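Local coordinates for protein xylulose kinase (Escherichia coli, PDB 2ITM) that phosphorylates D-xylulose to D-xylulose 5-phosphate with ATP, acting as a homodimeric sugar kinase of the FGGY family, at residues 121-127 with 274-278. Sequence-based numbering, arbitrary orientation.
Sequences NLMMPGF and VHSFC
Asn121, in the loop between helices 115-119 and 128-138, places its CA 5.6 Å from that of His275 on strand 275-278, an outermost strand of the C-terminal domain's sheet. The two segments thus join the actin-like domains of the FGGY kinase fold beside the sugar site. With CG beside the backbone N and anti to the carbonyl carbon (chi1 -69°), Asn121 crosses the His275 and Phe277 side chains at about a right angle, and its amide carbon CG lies 3.6 Å from Ser276 O. Shortened to an alanine here, the side chain would lose its amide, which is likely to open a gap beside these two rings and take a polar group away from the Ser276 backbone. A type I turn from Met124 to Phe127 sets Met124 CB over the centre of the Phe127 ring. That ring points its edge at one face of His275 in a T-shaped pair, planes 69° apart, with CZ 3.7 Å from His275 NE2. Phe127 also meets the ring of substrate-binding His78, while Phe277 lies close to the bound D-xylulose, so Phe127 and Phe277 lie beside the sugar pocket. Between the backbones, a water accepts from Leu122 N (2.9 Å) and donates to Val274 O (2.9 Å).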
ATOM      1  N   ASN A 121     -17.349   5.875 -31.233  1.00 32.56           N
ATOM      2  CA  ASN A 121     -17.089   5.479 -29.867  1.00 25.94           C
ATOM      3  C   ASN A 121     -16.985   3.983 -29.686  1.00 35.28           C
ATOM      4  O   ASN A 121     -17.562   3.217 -30.436  1.00 35.61           O
ATOM      5  CB  ASN A 121     -18.145   6.039 -28.927  1.00 30.60           C
ATOM      6  CG  ASN A 121     -18.057   7.518 -28.796  1.00 36.05           C
ATOM      7  OD1 ASN A 121     -18.839   8.245 -29.381  1.00 38.81           O
ATOM      8  ND2 ASN A 121     -17.089   7.974 -28.047  1.00 41.31           N
ATOM      9  N   LEU A 122     -16.250   3.584 -28.663  1.00 43.96           N
ATOM     10  CA  LEU A 122     -16.396   2.264 -28.099  1.00 40.11           C
ATOM     11  C   LEU A 122     -17.569   2.183 -27.156  1.00 41.47           C
ATOM     12  O   LEU A 122     -17.802   3.079 -26.363  1.00 33.22           O
ATOM     13  CB  LEU A 122     -15.116   1.830 -27.392  1.00 41.84           C
ATOM     14  CG  LEU A 122     -14.854   0.327 -27.409  1.00 52.42           C
ATOM     15  CD1 LEU A 122     -13.601  -0.008 -28.179  1.00 71.44           C
ATOM     16  CD2 LEU A 122     -14.818  -0.257 -26.016  1.00 48.72           C
ATOM     17  N   MET A 123     -18.295   1.082 -27.251  1.00 30.98           N
ATOM     18  CA  MET A 123     -19.548   0.929 -26.557  1.00 31.58           C
ATOM     19  C   MET A 123     -19.317   0.735 -25.073  1.00 41.50           C
ATOM     20  O   MET A 123     -18.488  -0.059 -24.663  1.00 42.29           O
ATOM     21  CB  MET A 123     -20.329  -0.232 -27.146  1.00 37.77           C
ATOM     22  CG  MET A 123     -21.745  -0.336 -26.660  1.00 41.46           C
ATOM     23  SD  MET A 123     -22.825   0.959 -27.244  1.00 38.59           S
ATOM     24  CE  MET A 123     -22.876   0.562 -28.973  1.00 23.81           C
ATOM     25  N   MET A 124     -20.042   1.497 -24.273  1.00 35.78           N
ATOM     26  CA  MET A 124     -19.943   1.416 -22.837  1.00 26.22           C
ATOM     27  C   MET A 124     -21.321   1.217 -22.242  1.00 35.69           C
ATOM     28  O   MET A 124     -22.310   1.625 -22.815  1.00 24.72           O
ATOM     29  CB  MET A 124     -19.347   2.695 -22.280  1.00 31.85           C
ATOM     30  CG  MET A 124     -18.031   3.072 -22.893  1.00 53.97           C
ATOM     31  SD  MET A 124     -16.643   2.230 -22.134  1.00 63.62           S
ATOM     32  CE  MET A 124     -16.362   3.271 -20.717  1.00 83.11           C
ATOM     33  N   PRO A 125     -21.361   0.583 -21.083  1.00 27.45           N
ATOM     34  CA  PRO A 125     -22.614   0.187 -20.449  1.00 28.71           C
ATOM     35  C   PRO A 125     -23.373   1.398 -19.972  1.00 34.09           C
ATOM     36  O   PRO A 125     -24.576   1.327 -19.797  1.00 35.53           O
ATOM     37  CB  PRO A 125     -22.150  -0.630 -19.252  1.00 24.27           C
ATOM     38  CG  PRO A 125     -20.865  -1.128 -19.623  1.00 43.06           C
ATOM     39  CD  PRO A 125     -20.219  -0.168 -20.561  1.00 30.49           C
ATOM     40  N   GLY A 126     -22.654   2.491 -19.762  1.00 30.98           N
ATOM     41  CA  GLY A 126     -23.235   3.763 -19.399  1.00 33.91           C
ATOM     42  C   GLY A 126     -24.014   4.415 -20.521  1.00 33.00           C
ATOM     43  O   GLY A 126     -24.847   5.271 -20.276  1.00 31.19           O
ATOM     44  N   PHE A 127     -23.741   4.004 -21.749  1.00 25.72           N
ATOM     45  CA  PHE A 127     -24.410   4.549 -22.912  1.00 14.71           C
ATOM     46  C   PHE A 127     -25.811   3.995 -23.084  1.00 16.38           C
ATOM     47  O   PHE A 127     -26.134   2.937 -22.584  1.00 31.43           O
ATOM     48  CB  PHE A 127     -23.591   4.308 -24.170  1.00 26.80           C
ATOM     49  CG  PHE A 127     -22.241   4.964 -24.159  1.00 26.23           C
ATOM     50  CD1 PHE A 127     -21.298   4.646 -25.113  1.00 36.93           C
ATOM     51  CD2 PHE A 127     -21.915   5.898 -23.205  1.00 30.50           C
ATOM     52  CE1 PHE A 127     -20.069   5.234 -25.109  1.00 26.74           C
ATOM     53  CE2 PHE A 127     -20.695   6.484 -23.194  1.00 29.32           C
ATOM     54  CZ  PHE A 127     -19.765   6.154 -24.142  1.00 24.65           C
ATOM     55  N   VAL A 274     -10.782   7.429 -25.760  1.00 30.24           N
ATOM     56  CA  VAL A 274     -11.235   8.742 -26.120  1.00 32.23           C
ATOM     57  C   VAL A 274     -12.616   8.689 -26.735  1.00 26.42           C
ATOM     58  O   VAL A 274     -12.881   7.923 -27.641  1.00 37.11           O
ATOM     59  CB  VAL A 274     -10.241   9.453 -27.023  1.00 35.34           C
ATOM     60  CG1 VAL A 274     -10.727  10.823 -27.349  1.00 43.22           C
ATOM     61  CG2 VAL A 274      -8.923   9.538 -26.348  1.00 35.53           C
ATOM     62  N   HIS A 275     -13.506   9.511 -26.226  1.00 25.94           N
ATOM     63  CA  HIS A 275     -14.825   9.606 -26.798  1.00 32.59           C
ATOM     64  C   HIS A 275     -15.000  10.757 -27.762  1.00 34.52           C
ATOM     65  O   HIS A 275     -14.430  11.813 -27.589  1.00 30.06           O
ATOM     66  CB  HIS A 275     -15.871   9.611 -25.713  1.00 32.63           C
ATOM     67  CG  HIS A 275     -15.940   8.323 -24.975  1.00 38.69           C
ATOM     68  ND1 HIS A 275     -15.859   8.242 -23.607  1.00 44.03           N
ATOM     69  CD2 HIS A 275     -16.028   7.055 -25.425  1.00 37.54           C
ATOM     70  CE1 HIS A 275     -15.924   6.980 -23.242  1.00 41.20           C
ATOM     71  NE2 HIS A 275     -16.023   6.237 -24.327  1.00 57.40           N
ATOM     72  N   SER A 276     -15.785  10.500 -28.796  1.00 28.83           N
ATOM     73  CA  SER A 276     -16.037  11.471 -29.831  1.00 24.92           C
ATOM     74  C   SER A 276     -17.530  11.703 -29.994  1.00 34.27           C
ATOM     75  O   SER A 276     -18.286  10.785 -30.272  1.00 26.77           O
ATOM     76  CB  SER A 276     -15.398  11.029 -31.146  1.00 36.92           C
ATOM     77  OG  SER A 276     -15.645  11.948 -32.181  1.00 30.25           O
ATOM     78  N   PHE A 277     -17.941  12.936 -29.790  1.00 22.65           N
ATOM     79  CA  PHE A 277     -19.331  13.332 -29.897  1.00 19.18           C
ATOM     80  C   PHE A 277     -19.518  14.598 -30.701  1.00 21.82           C
ATOM     81  O   PHE A 277     -18.568  15.324 -30.966  1.00 29.79           O
ATOM     82  CB  PHE A 277     -19.930  13.539 -28.512  1.00 27.68           C
ATOM     83  CG  PHE A 277     -19.864  12.352 -27.626  1.00 16.04           C
ATOM     84  CD1 PHE A 277     -19.274  12.433 -26.390  1.00 17.19           C
ATOM     85  CD2 PHE A 277     -20.418  11.157 -28.015  1.00 28.18           C
ATOM     86  CE1 PHE A 277     -19.219  11.351 -25.573  1.00 16.99           C
ATOM     87  CE2 PHE A 277     -20.376  10.070 -27.193  1.00 24.73           C
ATOM     88  CZ  PHE A 277     -19.782  10.164 -25.969  1.00 25.65           C
ATOM     89  N   CYS A 278     -20.760  14.884 -31.055  1.00 24.31           N
ATOM     90  CA  CYS A 278     -21.126  16.207 -31.503  1.00 20.22           C
ATOM     91  C   CYS A 278     -20.983  17.215 -30.368  1.00 21.43           C
ATOM     92  O   CYS A 278     -21.178  16.883 -29.218  1.00 25.60           O
ATOM     93  CB  CYS A 278     -22.541  16.219 -32.091  1.00 24.53           C
ATOM     94  SG  CYS A 278     -22.828  15.153 -33.507  1.00 29.91           S
TER
HETATM   95  O   HOH W   1     -14.226   5.409 -27.688  1.00 32.49           O